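Local coordinates for protein transcription initiation factor IIB (Methanocaldococcus jannaschii, PDB 5O9J) that contains a mini-intein with the HINT fold, which probably excises itself from its precursor and joins the flanking sequences by protein splicing, at residues A[13-18]-A[25-30]; A[36-39]-A[44-47]; A[56-59]-A[63-66]; A[80-85]-A[118-123]; A[86-91]-A[142-147]. All blocks are in the same frame, centred on the assembly; numbering follows the deposited sequence.

Interaction 1: A[13-18]-A[25-30]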
# COMPACT_ATOMS: atom_id res chain seq x y z
N ILE A 13 1.71 -13.81 -0.08
CA ILE A 13 1.12 -14.28 1.17
C ILE A 13 1.43 -15.73 1.51
O ILE A 13 1.88 -16.50 0.66
CB ILE A 13 -0.42 -14.16 1.14
CG1 ILE A 13 -1.02 -15.03 0.03
CG2 ILE A 13 -0.84 -12.71 0.97
CD1 ILE A 13 -2.55 -15.06 0.04
N LYS A 14 1.19 -16.06 2.77
CA LYS A 14 1.03 -17.44 3.22
C LYS A 14 -0.41 -17.64 3.66
O LYS A 14 -0.88 -16.95 4.57
CB LYS A 14 1.97 -17.76 4.38
CG LYS A 14 3.28 -18.40 4.00
CD LYS A 14 3.86 -19.07 5.22
CE LYS A 14 5.34 -19.33 5.07
NZ LYS A 14 5.87 -20.00 6.29
N GLU A 15 -1.12 -18.57 3.02
CA GLU A 15 -2.50 -18.87 3.40
C GLU A 15 -2.60 -20.28 3.96
O GLU A 15 -2.14 -21.24 3.32
CB GLU A 15 -3.45 -18.70 2.21
CG GLU A 15 -4.93 -18.83 2.56
CD GLU A 15 -5.85 -18.54 1.38
OE1 GLU A 15 -5.36 -18.56 0.23
OE2 GLU A 15 -7.06 -18.30 1.60
N ASN A 16 -3.18 -20.40 5.16
CA ASN A 16 -3.27 -21.67 5.88
C ASN A 16 -1.98 -22.47 5.86
O ASN A 16 -2.00 -23.70 5.89
CB ASN A 16 -4.41 -22.53 5.32
CG ASN A 16 -5.76 -21.95 5.61
OD1 ASN A 16 -5.93 -21.22 6.59
ND2 ASN A 16 -6.74 -22.26 4.76
N GLY A 17 -0.85 -21.77 5.79
CA GLY A 17 0.45 -22.42 5.78
C GLY A 17 1.16 -22.51 4.43
O GLY A 17 2.25 -23.08 4.37
N GLU A 18 0.57 -21.97 3.36
CA GLU A 18 1.30 -21.99 2.09
C GLU A 18 1.28 -20.69 1.29
O GLU A 18 0.33 -19.90 1.34
CB GLU A 18 0.79 -23.13 1.21
CG GLU A 18 1.57 -24.44 1.40
CD GLU A 18 3.10 -24.27 1.44
OE1 GLU A 18 3.63 -23.30 0.85
OE2 GLU A 18 3.77 -25.10 2.10
N GLY A 25 -7.21 -7.34 -3.45
CA GLY A 25 -8.66 -7.25 -3.44
C GLY A 25 -9.34 -8.61 -3.58
O GLY A 25 -10.36 -8.87 -2.94
N GLU A 26 -8.76 -9.46 -4.42
CA GLU A 26 -9.27 -10.81 -4.64
C GLU A 26 -9.24 -11.64 -3.35
O GLU A 26 -10.24 -12.26 -2.98
CB GLU A 26 -8.47 -11.50 -5.73
CG GLU A 26 -8.99 -12.85 -6.17
CD GLU A 26 -8.49 -13.23 -7.56
OE1 GLU A 26 -8.73 -14.38 -8.00
OE2 GLU A 26 -7.85 -12.38 -8.21
N LEU A 27 -8.09 -11.65 -2.69
CA LEU A 27 -7.96 -12.32 -1.39
C LEU A 27 -8.99 -11.83 -0.37
O LEU A 27 -9.68 -12.62 0.26
CB LEU A 27 -6.57 -12.10 -0.83
CG LEU A 27 -6.35 -12.59 0.60
CD1 LEU A 27 -6.29 -14.12 0.67
CD2 LEU A 27 -5.10 -11.96 1.20
N ILE A 28 -9.05 -10.51 -0.20
CA ILE A 28 -9.87 -9.92 0.85
C ILE A 28 -11.37 -10.11 0.58
O ILE A 28 -12.15 -10.34 1.51
CB ILE A 28 -9.53 -8.42 1.02
CG1 ILE A 28 -8.16 -8.28 1.70
CG2 ILE A 28 -10.60 -7.70 1.83
CD1 ILE A 28 -7.70 -6.85 1.89
N ASP A 29 -11.76 -10.02 -0.69
CA ASP A 29 -13.13 -10.32 -1.06
C ASP A 29 -13.49 -11.75 -0.68
O ASP A 29 -14.55 -11.99 -0.11
CB ASP A 29 -13.36 -10.11 -2.56
CG ASP A 29 -13.63 -8.66 -2.91
OD1 ASP A 29 -13.86 -7.85 -2.00
OD2 ASP A 29 -13.61 -8.34 -4.12
N LYS A 30 -12.60 -12.69 -0.98
CA LYS A 30 -12.85 -14.10 -0.70
C LYS A 30 -12.95 -14.36 0.80
O LYS A 30 -13.81 -15.13 1.24
CB LYS A 30 -11.74 -14.97 -1.31
CG LYS A 30 -11.75 -16.41 -0.85
CD LYS A 30 -10.34 -16.97 -0.72
CE LYS A 30 -10.37 -18.44 -0.34
NZ LYS A 30 -9.17 -18.82 0.44

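Interaction 2: A[36-39]-A[44-47]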
# COMPACT_ATOMS: atom_id res chain seq x y z
N GLU A 36 -17.82 -15.23 9.02
CA GLU A 36 -18.98 -14.99 9.86
C GLU A 36 -18.54 -14.04 10.97
O GLU A 36 -19.20 -13.88 11.99
CB GLU A 36 -19.53 -16.31 10.41
CG GLU A 36 -20.10 -17.19 9.29
CD GLU A 36 -20.52 -18.56 9.76
OE1 GLU A 36 -20.08 -18.99 10.85
OE2 GLU A 36 -21.30 -19.22 9.03
N ASN A 37 -17.41 -13.39 10.72
CA ASN A 37 -16.80 -12.46 11.67
C ASN A 37 -16.68 -11.09 11.04
O ASN A 37 -15.64 -10.41 11.17
CB ASN A 37 -15.43 -12.96 12.11
CG ASN A 37 -15.44 -14.42 12.50
OD1 ASN A 37 -14.83 -15.27 11.83
ND2 ASN A 37 -16.15 -14.74 13.58
N ILE A 38 -17.71 -10.69 10.30
CA ILE A 38 -17.73 -9.37 9.71
C ILE A 38 -18.34 -8.40 10.69
O ILE A 38 -19.35 -8.69 11.31
CB ILE A 38 -18.52 -9.34 8.38
CG1 ILE A 38 -18.05 -10.45 7.45
CG2 ILE A 38 -18.39 -7.97 7.72
CD1 ILE A 38 -18.84 -10.55 6.18
N ARG A 39 -17.71 -7.24 10.84
CA ARG A 39 -18.30 -6.14 11.59
C ARG A 39 -18.20 -4.89 10.74
O ARG A 39 -17.51 -4.89 9.72
CB ARG A 39 -17.60 -5.95 12.94
CG ARG A 39 -16.21 -5.35 12.87
CD ARG A 39 -15.63 -5.15 14.27
NE ARG A 39 -14.45 -4.29 14.26
CZ ARG A 39 -13.22 -4.71 14.01
NH1 ARG A 39 -12.99 -6.00 13.76
NH2 ARG A 39 -12.20 -3.85 14.02
N LEU A 44 -16.99 0.91 6.37
CA LEU A 44 -15.95 -0.09 6.55
C LEU A 44 -16.49 -1.48 6.90
O LEU A 44 -17.16 -1.65 7.92
CB LEU A 44 -14.99 0.34 7.66
CG LEU A 44 -13.62 0.88 7.26
CD1 LEU A 44 -12.70 0.81 8.47
CD2 LEU A 44 -13.03 0.11 6.08
N GLU A 45 -16.18 -2.45 6.04
CA GLU A 45 -16.46 -3.87 6.29
C GLU A 45 -15.19 -4.55 6.79
O GLU A 45 -14.19 -4.58 6.08
CB GLU A 45 -16.92 -4.55 5.01
CG GLU A 45 -18.31 -5.15 5.04
CD GLU A 45 -18.77 -5.61 3.66
OE1 GLU A 45 -18.38 -4.97 2.65
OE2 GLU A 45 -19.51 -6.61 3.57
N ILE A 46 -15.22 -5.08 8.01
CA ILE A 46 -14.02 -5.67 8.60
C ILE A 46 -14.23 -7.13 8.95
O ILE A 46 -15.20 -7.49 9.61
CB ILE A 46 -13.62 -4.92 9.88
CG1 ILE A 46 -13.33 -3.46 9.57
CG2 ILE A 46 -12.42 -5.59 10.54
CD1 ILE A 46 -13.53 -2.54 10.76
N ALA A 47 -13.31 -7.98 8.50
CA ALA A 47 -13.32 -9.39 8.87
C ALA A 47 -12.03 -9.74 9.56
O ALA A 47 -10.96 -9.38 9.08
CB ALA A 47 -13.52 -10.28 7.65

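Interaction 3: A[56-59]-A[63-66]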
# COMPACT_ATOMS: atom_id res chain seq x y z
N ALA A 56 6.11 -8.30 5.25
CA ALA A 56 6.16 -7.00 5.86
C ALA A 56 7.53 -6.77 6.46
O ALA A 56 8.30 -7.71 6.66
CB ALA A 56 5.08 -6.86 6.91
N PHE A 57 7.82 -5.52 6.76
CA PHE A 57 9.05 -5.12 7.42
C PHE A 57 8.82 -5.03 8.93
O PHE A 57 8.17 -4.10 9.41
CB PHE A 57 9.50 -3.78 6.87
CG PHE A 57 10.79 -3.32 7.41
CD1 PHE A 57 12.00 -3.78 6.87
CD2 PHE A 57 10.81 -2.47 8.50
CE1 PHE A 57 13.19 -3.34 7.41
CE2 PHE A 57 11.98 -2.05 9.02
CZ PHE A 57 13.18 -2.45 8.49
N ASN A 58 9.34 -5.98 9.70
CA ASN A 58 8.95 -6.06 11.11
C ASN A 58 9.76 -5.17 12.06
O ASN A 58 10.68 -4.47 11.64
CB ASN A 58 9.01 -7.52 11.59
CG ASN A 58 10.44 -8.07 11.71
OD1 ASN A 58 11.44 -7.40 11.41
ND2 ASN A 58 10.54 -9.31 12.17
N SER A 59 9.39 -5.21 13.34
CA SER A 59 10.02 -4.41 14.39
C SER A 59 11.51 -4.72 14.60
O SER A 59 12.24 -3.92 15.18
CB SER A 59 9.27 -4.58 15.72
OG SER A 59 7.92 -4.18 15.60
N PHE A 63 12.48 -8.04 6.56
CA PHE A 63 11.40 -8.42 5.66
C PHE A 63 11.08 -9.90 5.81
O PHE A 63 11.86 -10.77 5.42
CB PHE A 63 11.74 -8.09 4.21
CG PHE A 63 11.68 -6.62 3.90
CD1 PHE A 63 12.81 -5.83 3.95
CD2 PHE A 63 10.47 -6.04 3.56
CE1 PHE A 63 12.75 -4.47 3.67
CE2 PHE A 63 10.40 -4.68 3.28
CZ PHE A 63 11.53 -3.90 3.33
N LYS A 64 9.90 -10.17 6.37
CA LYS A 64 9.48 -11.50 6.79
C LYS A 64 7.97 -11.67 6.64
O LYS A 64 7.24 -10.69 6.62
CB LYS A 64 9.86 -11.74 8.26
CG LYS A 64 11.30 -12.13 8.52
CD LYS A 64 11.43 -12.71 9.92
CE LYS A 64 12.69 -13.54 10.07
NZ LYS A 64 13.91 -12.75 9.77
N PHE A 65 7.50 -12.91 6.58
CA PHE A 65 6.08 -13.17 6.70
C PHE A 65 5.59 -12.81 8.10
O PHE A 65 6.17 -13.22 9.10
CB PHE A 65 5.76 -14.64 6.40
CG PHE A 65 5.74 -14.95 4.93
CD1 PHE A 65 4.78 -14.41 4.11
CD2 PHE A 65 6.70 -15.79 4.38
CE1 PHE A 65 4.75 -14.69 2.77
CE2 PHE A 65 6.69 -16.08 3.03
CZ PHE A 65 5.72 -15.53 2.22
N MET A 66 4.53 -12.00 8.16
CA MET A 66 3.94 -11.56 9.42
C MET A 66 2.43 -11.79 9.40
O MET A 66 1.78 -11.51 8.39
CB MET A 66 4.21 -10.08 9.69
CG MET A 66 5.69 -9.70 9.81
SD MET A 66 6.40 -10.22 11.38
CE MET A 66 5.51 -9.17 12.53

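Interaction 4: A[80-85]-A[118-123]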
# COMPACT_ATOMS: atom_id res chain seq x y z
N PHE A 80 -5.79 8.42 -7.20
CA PHE A 80 -4.80 9.12 -7.98
C PHE A 80 -3.83 8.13 -8.58
O PHE A 80 -3.34 7.25 -7.88
CB PHE A 80 -4.05 10.14 -7.13
CG PHE A 80 -4.89 11.29 -6.67
CD1 PHE A 80 -5.83 11.12 -5.66
CD2 PHE A 80 -4.74 12.55 -7.23
CE1 PHE A 80 -6.61 12.18 -5.23
CE2 PHE A 80 -5.51 13.62 -6.80
CZ PHE A 80 -6.45 13.43 -5.80
N GLU A 81 -3.58 8.25 -9.87
CA GLU A 81 -2.50 7.51 -10.49
C GLU A 81 -1.31 8.44 -10.70
O GLU A 81 -1.40 9.39 -11.46
CB GLU A 81 -2.94 6.89 -11.81
CG GLU A 81 -1.87 6.05 -12.47
CD GLU A 81 -2.26 5.64 -13.87
OE1 GLU A 81 -2.45 6.54 -14.71
OE2 GLU A 81 -2.37 4.42 -14.14
N ILE A 82 -0.23 8.18 -9.98
CA ILE A 82 1.01 8.94 -10.15
C ILE A 82 1.91 8.23 -11.15
O ILE A 82 2.21 7.06 -10.97
CB ILE A 82 1.79 9.09 -8.83
CG1 ILE A 82 0.91 9.70 -7.74
CG2 ILE A 82 3.02 9.96 -9.04
CD1 ILE A 82 1.58 9.72 -6.38
N VAL A 83 2.33 8.94 -12.19
CA VAL A 83 3.23 8.35 -13.17
C VAL A 83 4.54 9.12 -13.20
O VAL A 83 4.54 10.34 -13.38
CB VAL A 83 2.60 8.32 -14.57
CG1 VAL A 83 3.47 7.53 -15.52
CG2 VAL A 83 1.20 7.72 -14.51
N VAL A 84 5.66 8.42 -13.00
CA VAL A 84 6.97 9.05 -12.96
C VAL A 84 7.85 8.59 -14.11
O VAL A 84 7.44 7.70 -14.87
CB VAL A 84 7.70 8.77 -11.62
CG1 VAL A 84 6.90 9.32 -10.44
CG2 VAL A 84 7.95 7.28 -11.44
N GLU A 85 9.03 9.19 -14.25
CA GLU A 85 10.01 8.80 -15.27
C GLU A 85 10.20 7.29 -15.34
O GLU A 85 10.24 6.61 -14.31
CB GLU A 85 11.38 9.42 -15.01
CG GLU A 85 11.45 10.90 -14.73
CD GLU A 85 12.85 11.30 -14.27
OE1 GLU A 85 13.82 10.62 -14.66
OE2 GLU A 85 12.99 12.27 -13.49
N ASP A 118 7.19 17.54 -9.90
CA ASP A 118 7.66 17.24 -8.55
C ASP A 118 8.65 16.09 -8.58
O ASP A 118 8.54 15.19 -9.41
CB ASP A 118 6.49 16.88 -7.62
CG ASP A 118 6.11 18.01 -6.69
OD1 ASP A 118 6.98 18.85 -6.39
OD2 ASP A 118 4.94 18.06 -6.26
N ILE A 119 9.63 16.14 -7.69
CA ILE A 119 10.62 15.07 -7.58
C ILE A 119 10.29 14.14 -6.42
O ILE A 119 10.32 14.55 -5.26
CB ILE A 119 12.04 15.63 -7.39
CG1 ILE A 119 12.44 16.50 -8.59
CG2 ILE A 119 13.04 14.48 -7.20
CD1 ILE A 119 13.87 17.00 -8.52
N LEU A 120 9.95 12.90 -6.75
CA LEU A 120 9.67 11.90 -5.74
C LEU A 120 10.92 11.11 -5.39
O LEU A 120 11.80 10.92 -6.23
CB LEU A 120 8.58 10.94 -6.21
CG LEU A 120 7.20 11.56 -6.40
CD1 LEU A 120 6.14 10.48 -6.63
CD2 LEU A 120 6.84 12.43 -5.21
N VAL A 121 11.01 10.67 -4.15
CA VAL A 121 12.09 9.81 -3.73
C VAL A 121 11.56 8.39 -3.61
O VAL A 121 10.74 8.10 -2.75
CB VAL A 121 12.70 10.26 -2.40
CG1 VAL A 121 13.94 9.42 -2.07
CG2 VAL A 121 13.06 11.74 -2.46
N LEU A 122 12.00 7.51 -4.50
CA LEU A 122 11.55 6.13 -4.46
C LEU A 122 12.65 5.26 -3.91
O LEU A 122 13.83 5.53 -4.09
CB LEU A 122 11.14 5.64 -5.85
CG LEU A 122 9.75 6.06 -6.33
CD1 LEU A 122 9.71 7.52 -6.73
CD2 LEU A 122 9.29 5.17 -7.49
N ALA A 123 12.26 4.19 -3.22
CA ALA A 123 13.24 3.20 -2.82
C ALA A 123 13.72 2.48 -4.07
O ALA A 123 12.99 2.37 -5.06
CB ALA A 123 12.66 2.23 -1.82

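Interaction 5: A[86-91]-A[142-147]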
# COMPACT_ATOMS: atom_id res chain seq x y z
N GLY A 86 10.36 6.76 -16.56
CA GLY A 86 10.50 5.33 -16.76
C GLY A 86 9.15 4.62 -16.74
O GLY A 86 9.08 3.39 -16.71
N ASN A 87 8.09 5.42 -16.78
CA ASN A 87 6.72 4.91 -16.74
C ASN A 87 6.45 3.98 -15.56
O ASN A 87 5.73 2.99 -15.70
CB ASN A 87 6.38 4.20 -18.06
CG ASN A 87 6.02 5.18 -19.16
OD1 ASN A 87 6.88 5.66 -19.89
ND2 ASN A 87 4.73 5.50 -19.28
N LYS A 88 7.05 4.29 -14.41
CA LYS A 88 6.64 3.69 -13.15
C LYS A 88 5.38 4.40 -12.68
O LYS A 88 5.24 5.61 -12.85
CB LYS A 88 7.74 3.80 -12.09
CG LYS A 88 8.81 2.74 -12.16
CD LYS A 88 9.92 3.02 -11.17
CE LYS A 88 10.99 1.93 -11.21
NZ LYS A 88 12.37 2.49 -11.08
N LYS A 89 4.46 3.66 -12.08
CA LYS A 89 3.20 4.26 -11.67
C LYS A 89 2.56 3.53 -10.50
O LYS A 89 2.81 2.35 -10.26
CB LYS A 89 2.22 4.31 -12.85
CG LYS A 89 1.83 2.95 -13.40
CD LYS A 89 1.13 3.09 -14.75
CE LYS A 89 2.13 3.34 -15.86
NZ LYS A 89 1.49 3.40 -17.21
N VAL A 90 1.73 4.26 -9.75
CA VAL A 90 1.05 3.68 -8.61
C VAL A 90 -0.33 4.31 -8.48
O VAL A 90 -0.51 5.48 -8.82
CB VAL A 90 1.87 3.89 -7.30
CG1 VAL A 90 2.05 5.37 -6.99
CG2 VAL A 90 1.23 3.16 -6.13
N ARG A 91 -1.31 3.54 -8.03
CA ARG A 91 -2.66 4.06 -7.79
C ARG A 91 -2.97 4.08 -6.31
O ARG A 91 -3.00 3.03 -5.67
CB ARG A 91 -3.71 3.22 -8.52
CG ARG A 91 -3.56 3.15 -10.02
CD ARG A 91 -4.66 2.27 -10.60
NE ARG A 91 -4.85 2.50 -12.02
CZ ARG A 91 -6.01 2.37 -12.65
NH1 ARG A 91 -6.09 2.60 -13.95
NH2 ARG A 91 -7.10 2.00 -11.97
N ASP A 142 18.86 1.71 -1.23
CA ASP A 142 19.26 2.87 -2.01
C ASP A 142 17.99 3.60 -2.42
O ASP A 142 16.92 3.01 -2.44
CB ASP A 142 20.07 2.46 -3.23
CG ASP A 142 21.46 1.97 -2.87
OD1 ASP A 142 22.11 2.60 -2.00
OD2 ASP A 142 21.91 0.95 -3.45
N PHE A 143 18.11 4.89 -2.73
CA PHE A 143 16.96 5.69 -3.13
C PHE A 143 17.21 6.34 -4.49
O PHE A 143 18.33 6.65 -4.84
CB PHE A 143 16.67 6.76 -2.08
CG PHE A 143 16.29 6.20 -0.74
CD1 PHE A 143 14.97 5.90 -0.44
CD2 PHE A 143 17.26 5.93 0.22
CE1 PHE A 143 14.62 5.37 0.79
CE2 PHE A 143 16.92 5.40 1.45
CZ PHE A 143 15.59 5.12 1.74
N ILE A 144 16.15 6.52 -5.25
CA ILE A 144 16.28 7.13 -6.56
C ILE A 144 15.30 8.29 -6.67
O ILE A 144 14.27 8.30 -5.99
CB ILE A 144 16.05 6.11 -7.68
CG1 ILE A 144 14.65 5.51 -7.58
CG2 ILE A 144 17.09 4.99 -7.60
CD1 ILE A 144 14.40 4.40 -8.57
N PHE A 145 15.62 9.25 -7.52
CA PHE A 145 14.85 10.49 -7.62
C PHE A 145 14.21 10.63 -8.99
O PHE A 145 14.90 10.73 -10.01
CB PHE A 145 15.75 11.69 -7.33
CG PHE A 145 16.36 11.66 -5.96
CD1 PHE A 145 17.45 10.86 -5.69
CD2 PHE A 145 15.80 12.39 -4.92
CE1 PHE A 145 18.00 10.81 -4.42
CE2 PHE A 145 16.36 12.35 -3.65
CZ PHE A 145 17.46 11.56 -3.40
N LEU A 146 12.88 10.63 -9.02
CA LEU A 146 12.17 10.57 -10.29
C LEU A 146 11.08 11.63 -10.36
O LEU A 146 10.26 11.77 -9.44
CB LEU A 146 11.57 9.18 -10.48
CG LEU A 146 12.53 7.98 -10.44
CD1 LEU A 146 11.76 6.67 -10.38
CD2 LEU A 146 13.51 7.98 -11.62
N LYS A 147 11.06 12.37 -11.47
CA LYS A 147 10.05 13.40 -11.70
C LYS A 147 8.68 12.79 -12.00
O LYS A 147 8.58 11.78 -12.71
CB LYS A 147 10.45 14.32 -12.86
CG LYS A 147 11.49 15.38 -12.52
CD LYS A 147 11.69 16.36 -13.69
CE LYS A 147 12.77 17.41 -13.39
NZ LYS A 147 14.01 17.26 -14.23

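Interaction 1: A[13-18]-A[25-30]
Glu-15 and Lys-30 approach from opposite directions, one from the end of strand 10-15 and the other from helix 24-33. Each starts with CG anti to its backbone N (chi1 -173° in Glu-15, 168° in Lys-30). The glutamate then runs on extended, while the lysine bends at chi2, and their charged ends meet in a salt bridge, OE2 of Glu-15 lying 2.5 Å from NZ of Lys-30. The other oxygen, OE1 of Glu-15, is 3.8 Å from the same NZ, which makes the approach one-sided; OE1 has a long, weak ion pair with Lys-20. Beneath this bridge Ile-13 and Leu-27 reach toward each other tip to tip, with CD1 of Ile-13 3.9 Å from CD1 of Leu-27 and 4.2 Å from its CD2. Both are buried, and Val-22 of the adjoining strand packs against both. A glutamine in place of Glu-15 would probably leave the Lys-30 ammonium without a charged mate at this point. The contact therefore joins strand and helix, whose segment axes stay 12.3 Å apart, through side-chain ends alone: a buried apolar pair beside a salt bridge between partly exposed Glu-15 and exposed Lys-30, whose strength solvent probably tempers.

Interaction 2: A[36-39]-A[44-47]
The guanidinium of Arg-39 has the side chain of Ile-46 on one of its faces. CD1 of Ile-46 lies 3.6 Å above the guanidinium plane of Arg-39, offset toward the rim, and CG2 of Ile-46 comes over the same face, 3.3 Å from NH1 of Arg-39. The two terminal nitrogens have acidic partners outside the segments: NH1 forms a salt bridge with Glu-70, and NH2 a long, weak ion pair with Glu-41. At chi1 72° Arg-39 places CG between its backbone N and carbonyl carbon, and the chain then runs extended to NE, which brings the flat head back over the isoleucine. The Glu-45 carboxylate is taken up by a salt bridge to Arg-73; of the Glu-45 side chain it is CG that touches, 3.9 Å from CG2 of Ile-38. That pair lies on the other side of the sheet from Arg-39 and Ile-46, covered by Ile-32 of helix 24-33. Below the side chains, Arg-39 and Ile-46 form an antiparallel hydrogen-bonded pair, Arg-39 N to Ile-46 O at 2.8 Å and Ile-46 N to Arg-39 O at 2.9 Å. The hairpin is thus closed by its backbone, while the guanidinium from the exposed edge strand 38-41 lies over the buried Ile-46 of the next strand, its charge probably balanced mainly by Glu-70.

Interaction 3: A[56-59]-A[63-66]
Phe-57 meets Phe-63 across a non-hydrogen-bonded antiparallel pair, and CB, CG, CD1 and CE1 of Phe-57 all come near the other ring. CB of Phe-57 stands over the face of Phe-63, 4.2 Å from the ring centroid, as a CH-pi contact. With CG anti to the backbone N (chi1 -176°), the ring leans its CD1 edge over the face of Phe-63: CG of Phe-57 is 4.2 Å from CZ of Phe-63, CD1 of Phe-57 comes to 3.4 Å from CE1 of Phe-63, and CE1 of Phe-57 stays 3.9 Å from that same CE1. Outside the segments, Leu-138 and Ile-139 of a loop pack on the Phe-57 side chain. The result is an edge-to-face (T-shaped) pair tilted from the perpendicular, the edge of Phe-57 toward the face of Phe-63, with planes at 63°. With an alanine in place of Phe-57 only CB would remain over the Phe-63 ring, and the lost edge contact would probably leave a gap beside it and let that ring turn more freely. On the other face of the hairpin, CB of Ala-56 rests 4.1 Å from CG of Met-66, and the Met-66 chain, bent at chi2 and chi3, curls its SD to 3.8 Å from CB of Asn-58. The Asn-58 amide oxygen bonds to Lys-62 N and so ties the turn. Ala-56 and Lys-64 exchange two backbone hydrogen bonds. Strand 63-67 is an edge strand of its sheet, with strand 52-57 between it and strand 10-15; strand 171-174 supplies Val-173 against Phe-63 and Asn-171 against Ala-56.

Interaction 4: A[80-85]-A[118-123]
Leu-120 reaches Ile-82 and Val-84 with a single methyl, and the contact is wholly apolar. CD1 of Leu-120 lies 4.0 Å from CG2 of Ile-82 and 4.1 Å from CG1 of Val-84, so that it sits against two residues whose side chains leave the same face of strand 79-84. Leu-120 meets Ile-82 at a slant but Val-84 at about a right angle. In Ile-82, with chi1 -54° placing CG1 beside the backbone N, the touching CG2 is the branch anti to that N, whereas in Val-84 the touching CG1 is the branch beside it. Leu-122 leans the same way from further along its strand, yet stays looser, its CD2 4.7 Å from CG2 of Val-84.

The backbones do not pair. The nearest CA atoms, those of Val-84 and Leu-120, are 8.2 Å apart, because strand 143-154 runs between the two and bonds to both. Polar groups of the segments look elsewhere: the Asp-118 carboxylate is held by a salt bridge to Arg-102, and Glu-81 binds Asn-152.

Ile-148 of the intervening strand and Val-98 and Thr-100 of strand 96-102 pack on Leu-120, and Leu-114 of a loop on Ile-82. Second neighbours in an antiparallel sheet, touching over the strand between them beneath a layer from another sheet, make up part of the apolar interior of this HINT fold.

Interaction 5: A[86-91]-A[142-147]
Lys-88 follows a turn in which Gly-86 and Asn-87 both have positive phi, and its backbone stays well apart from that of Leu-146 and Ile-144, the CA atoms of Lys-88 and Leu-146 lying 9.3 Å from each other with strand 79-84 in between. The lysine side chain makes the crossing. It stays extended through CD and CE and bends at chi4, so that its stem and its head find different partners. CD of Lys-88 lies 4.2 Å from CD1 of Leu-146, and NZ of Lys-88 lies 3.8 Å from CD1 of Ile-144; the chain crosses both apolar side chains at about a right angle. In Ile-144 the branch bearing CD1 stands between the backbone N and the carbonyl carbon (chi1 60°), which turns that methyl toward the lysine head. The ammonium hydrogen-bonds to a glycerol, probably from the crystallisation liquor. Elsewhere the turn and the far strand are linked by polar bonds, Glu-85 accepting from the backbone N of Lys-147 and Asn-87 OD1 from Lys-149. Below the lysine, Leu-146 rests on Val-84 and Ile-144 on Leu-122. The contact is weak and nonspecific in its chemistry: at the sheet's surface one lysine methylene meets Leu-146, while the ammonium passes the Ile-144 methyl and meets nothing else across the contact, which probably contributes little polar specificity.

In the fold
Interactions 4 and 5 lie about 5 Å apart between centres and share one sheet, in which strands 79-84 and 143-154 are neighbours; interaction 4 is buried and purely apolar, interaction 5 a surface contact made by a lysine side chain. In both, side chains reach over an intervening strand. Interactions 2 and 3 instead close hairpins by direct backbone bonding at sheet edges, the one dressed with a guanidinium, the other with an aromatic pair. Interaction 1 ties a helix to the sheet that also holds interaction 3, where Phe-65 packs against Ile-13. Interactions 1 and 2 lie across the chain's centre from 4 and 5, so the five sample both sides of the fold.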